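Local coordinates for ssDNA binding protein (Pyrococcus furiosus, PDB 4PSM), which binds single-stranded DNA, trapping it in a system of tunnels between its subunits, at the interface of chains A and B. Residues are numbered along the deposited sequence; one frame, centred on the assembly and turned at random. Chains: chain A/B, ssDNA binding protein.

The interface of chains A and B. Residues chain A 112, 115-116, 119; chain B 129-130, 133, 136.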
ATOM      1  N   THR A 112     -14.057  -8.139  12.392  1.00 33.38           N
ATOM      2  CA  THR A 112     -12.697  -7.630  12.263  1.00 43.39           C
ATOM      3  C   THR A 112     -12.031  -8.075  10.967  1.00 32.41           C
ATOM      4  O   THR A 112     -11.385  -7.282  10.280  1.00 55.02           O
ATOM      5  CB  THR A 112     -11.829  -8.068  13.453  1.00 39.05           C
ATOM      6  OG1 THR A 112     -12.298  -7.423  14.643  1.00 54.80           O
ATOM      7  CG2 THR A 112     -10.384  -7.699  13.228  1.00 48.90           C
ATOM      8  N   GLU A 115     -13.454  -6.220   8.038  1.00 35.20           N
ATOM      9  CA  GLU A 115     -12.875  -4.883   8.033  1.00 38.25           C
ATOM     10  C   GLU A 115     -11.505  -4.949   7.366  1.00 53.70           C
ATOM     11  O   GLU A 115     -11.172  -4.145   6.497  1.00 45.91           O
ATOM     12  CB  GLU A 115     -12.753  -4.359   9.467  1.00 37.42           C
ATOM     13  CG  GLU A 115     -12.536  -2.864   9.604  1.00 83.30           C
ATOM     14  CD  GLU A 115     -12.558  -2.405  11.056  1.00118.05           C
ATOM     15  OE1 GLU A 115     -12.091  -3.167  11.929  1.00105.80           O
ATOM     16  OE2 GLU A 115     -13.048  -1.288  11.324  1.00135.08           O
ATOM     17  N   LEU A 116     -10.722  -5.938   7.772  1.00 35.11           N
ATOM     18  CA  LEU A 116      -9.395  -6.153   7.219  1.00 40.51           C
ATOM     19  C   LEU A 116      -9.452  -6.453   5.716  1.00 53.78           C
ATOM     20  O   LEU A 116      -8.670  -5.926   4.930  1.00 34.79           O
ATOM     21  CB  LEU A 116      -8.713  -7.298   7.964  1.00 39.99           C
ATOM     22  CG  LEU A 116      -7.229  -7.493   7.674  1.00 57.88           C
ATOM     23  CD1 LEU A 116      -6.431  -6.208   7.827  1.00 49.62           C
ATOM     24  CD2 LEU A 116      -6.622  -8.641   8.463  1.00 32.75           C
ATOM     25  N   LEU A 119     -10.114  -3.379   3.676  1.00 36.22           N
ATOM     26  CA  LEU A 119      -8.897  -2.603   3.623  1.00 29.89           C
ATOM     27  C   LEU A 119      -7.927  -3.163   2.584  1.00 31.64           C
ATOM     28  O   LEU A 119      -7.352  -2.415   1.793  1.00 50.89           O
ATOM     29  CB  LEU A 119      -8.266  -2.572   5.012  1.00 35.47           C
ATOM     30  CG  LEU A 119      -8.487  -1.328   5.885  1.00 44.39           C
ATOM     31  CD1 LEU A 119      -9.539  -0.332   5.396  1.00 36.75           C
ATOM     32  CD2 LEU A 119      -8.540  -1.585   7.384  1.00 30.45           C
TER
ATOM     33  N   GLU B 129      -4.756   2.961   8.320  1.00 35.60           N
ATOM     34  CA  GLU B 129      -5.905   2.180   8.762  1.00 51.98           C
ATOM     35  C   GLU B 129      -5.512   0.738   9.040  1.00 59.79           C
ATOM     36  O   GLU B 129      -5.879   0.159  10.066  1.00 44.06           O
ATOM     37  CB  GLU B 129      -7.019   2.215   7.717  1.00 22.60           C
ATOM     38  CG  GLU B 129      -7.947   3.414   7.859  1.00 35.67           C
ATOM     39  CD  GLU B 129      -8.965   3.495   6.739  1.00125.59           C
ATOM     40  OE1 GLU B 129      -8.559   3.717   5.577  1.00147.95           O
ATOM     41  OE2 GLU B 129     -10.172   3.332   7.021  1.00134.89           O
ATOM     42  N   ILE B 130      -4.758   0.163   8.117  1.00 36.31           N
ATOM     43  CA  ILE B 130      -4.299  -1.206   8.267  1.00 35.50           C
ATOM     44  C   ILE B 130      -3.444  -1.370   9.517  1.00 37.48           C
ATOM     45  O   ILE B 130      -3.612  -2.334  10.260  1.00 41.24           O
ATOM     46  CB  ILE B 130      -3.546  -1.684   7.017  1.00 43.23           C
ATOM     47  CG1 ILE B 130      -4.547  -1.967   5.900  1.00 30.72           C
ATOM     48  CG2 ILE B 130      -2.742  -2.937   7.313  1.00 33.36           C
ATOM     49  CD1 ILE B 130      -3.910  -2.147   4.531  1.00 33.30           C
ATOM     50  N   LEU B 133      -5.793  -1.219  12.570  1.00 41.21           N
ATOM     51  CA  LEU B 133      -6.567  -2.440  12.682  1.00 41.07           C
ATOM     52  C   LEU B 133      -5.710  -3.593  13.187  1.00 58.56           C
ATOM     53  O   LEU B 133      -6.097  -4.314  14.108  1.00 52.40           O
ATOM     54  CB  LEU B 133      -7.182  -2.784  11.332  1.00 30.23           C
ATOM     55  CG  LEU B 133      -8.071  -4.025  11.269  1.00 50.88           C
ATOM     56  CD1 LEU B 133      -8.961  -4.112  12.499  1.00 59.15           C
ATOM     57  CD2 LEU B 133      -8.908  -4.012   9.985  1.00 44.13           C
ATOM     58  N   ARG B 136      -4.991  -3.268  16.746  1.00 39.08           N
ATOM     59  CA  ARG B 136      -6.228  -3.527  17.465  1.00 53.75           C
ATOM     60  C   ARG B 136      -6.457  -5.038  17.640  1.00 63.54           C
ATOM     61  O   ARG B 136      -6.894  -5.496  18.700  1.00 54.75           O
ATOM     62  CB  ARG B 136      -7.399  -2.874  16.724  1.00 45.38           C
ATOM     63  CG  ARG B 136      -8.525  -2.388  17.617  1.00 83.96           C
ATOM     64  CD  ARG B 136      -9.543  -1.575  16.829  1.00 83.00           C
ATOM     65  NE  ARG B 136      -8.936  -0.511  16.089  1.00111.04           N
ATOM     66  CZ  ARG B 136      -9.028  -0.166  14.808  1.00104.51           C
ATOM     67  NH1 ARG B 136      -8.310   0.888  14.472  1.00 65.02           N
ATOM     68  NH2 ARG B 136      -9.766  -0.780  13.887  1.00 46.34           N
TER
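The guanidinium of B:Arg136 meets A:Glu115 across the interface edge-on: carboxylate oxygen OE1 lies in the guanidinium plane beside NH2, and the two planes are turned 62° apart. B:Arg136 NH2 and A:Glu115 OE1 are 3.9 Å apart, a long salt bridge, and the poor order of A:Glu115 suggests a loose one. One face of the guanidinium rests, off-centre, over CA of its neighbour B:Leu133, and a bend at chi3 (-53°) folds the arginine chain back toward that residue.

B:Leu133 is the knob of the patch. With CG swung away from its backbone N (chi1 -178°), it pushes both methyls into a hollow formed by A:Thr112, A:Glu115, A:Leu116 and A:Leu119. B:Leu133 CD2 goes deepest, 3.5 Å from CA of A:Leu116, so it presses on the helix backbone as well as on side chains. B:Leu133 CD1 lies beside the A:Thr112 methyl CG2, at 3.9 Å. The aliphatic stem of A:Glu115 forms one wall, its CG 3.8 Å from CD2 of B:Leu133, before the extended chain carries the carboxylate on to the arginine.

Across the hollow from the A:Thr112 methyl, A:Leu119 closes it with CD2, 3.6 Å from CD2 of B:Leu133. A:Leu119 CB runs alongside B:Ile130 CG1 at 3.9 Å, the two side chains pointing opposite ways, while CD1 reaches the carboxyl end of B:Glu129, whose side chain crosses at about a right angle and is poorly ordered. Cut back to an alanine, A:Leu119 would lose both methyls, which would probably open a gap beside B:Leu133 CD2 and leave that knob looser.

All eight residues belong to the long C-terminal helix 93-141 of their chains. The two copies run antiparallel as a coiled coil, this stretch of A facing one nearer the C-terminal end of B; two-fold symmetry repeats the contact with the chains exchanged. The pairing spaces the two N-terminal domains far apart and probably helps hold the four-copy assembly together.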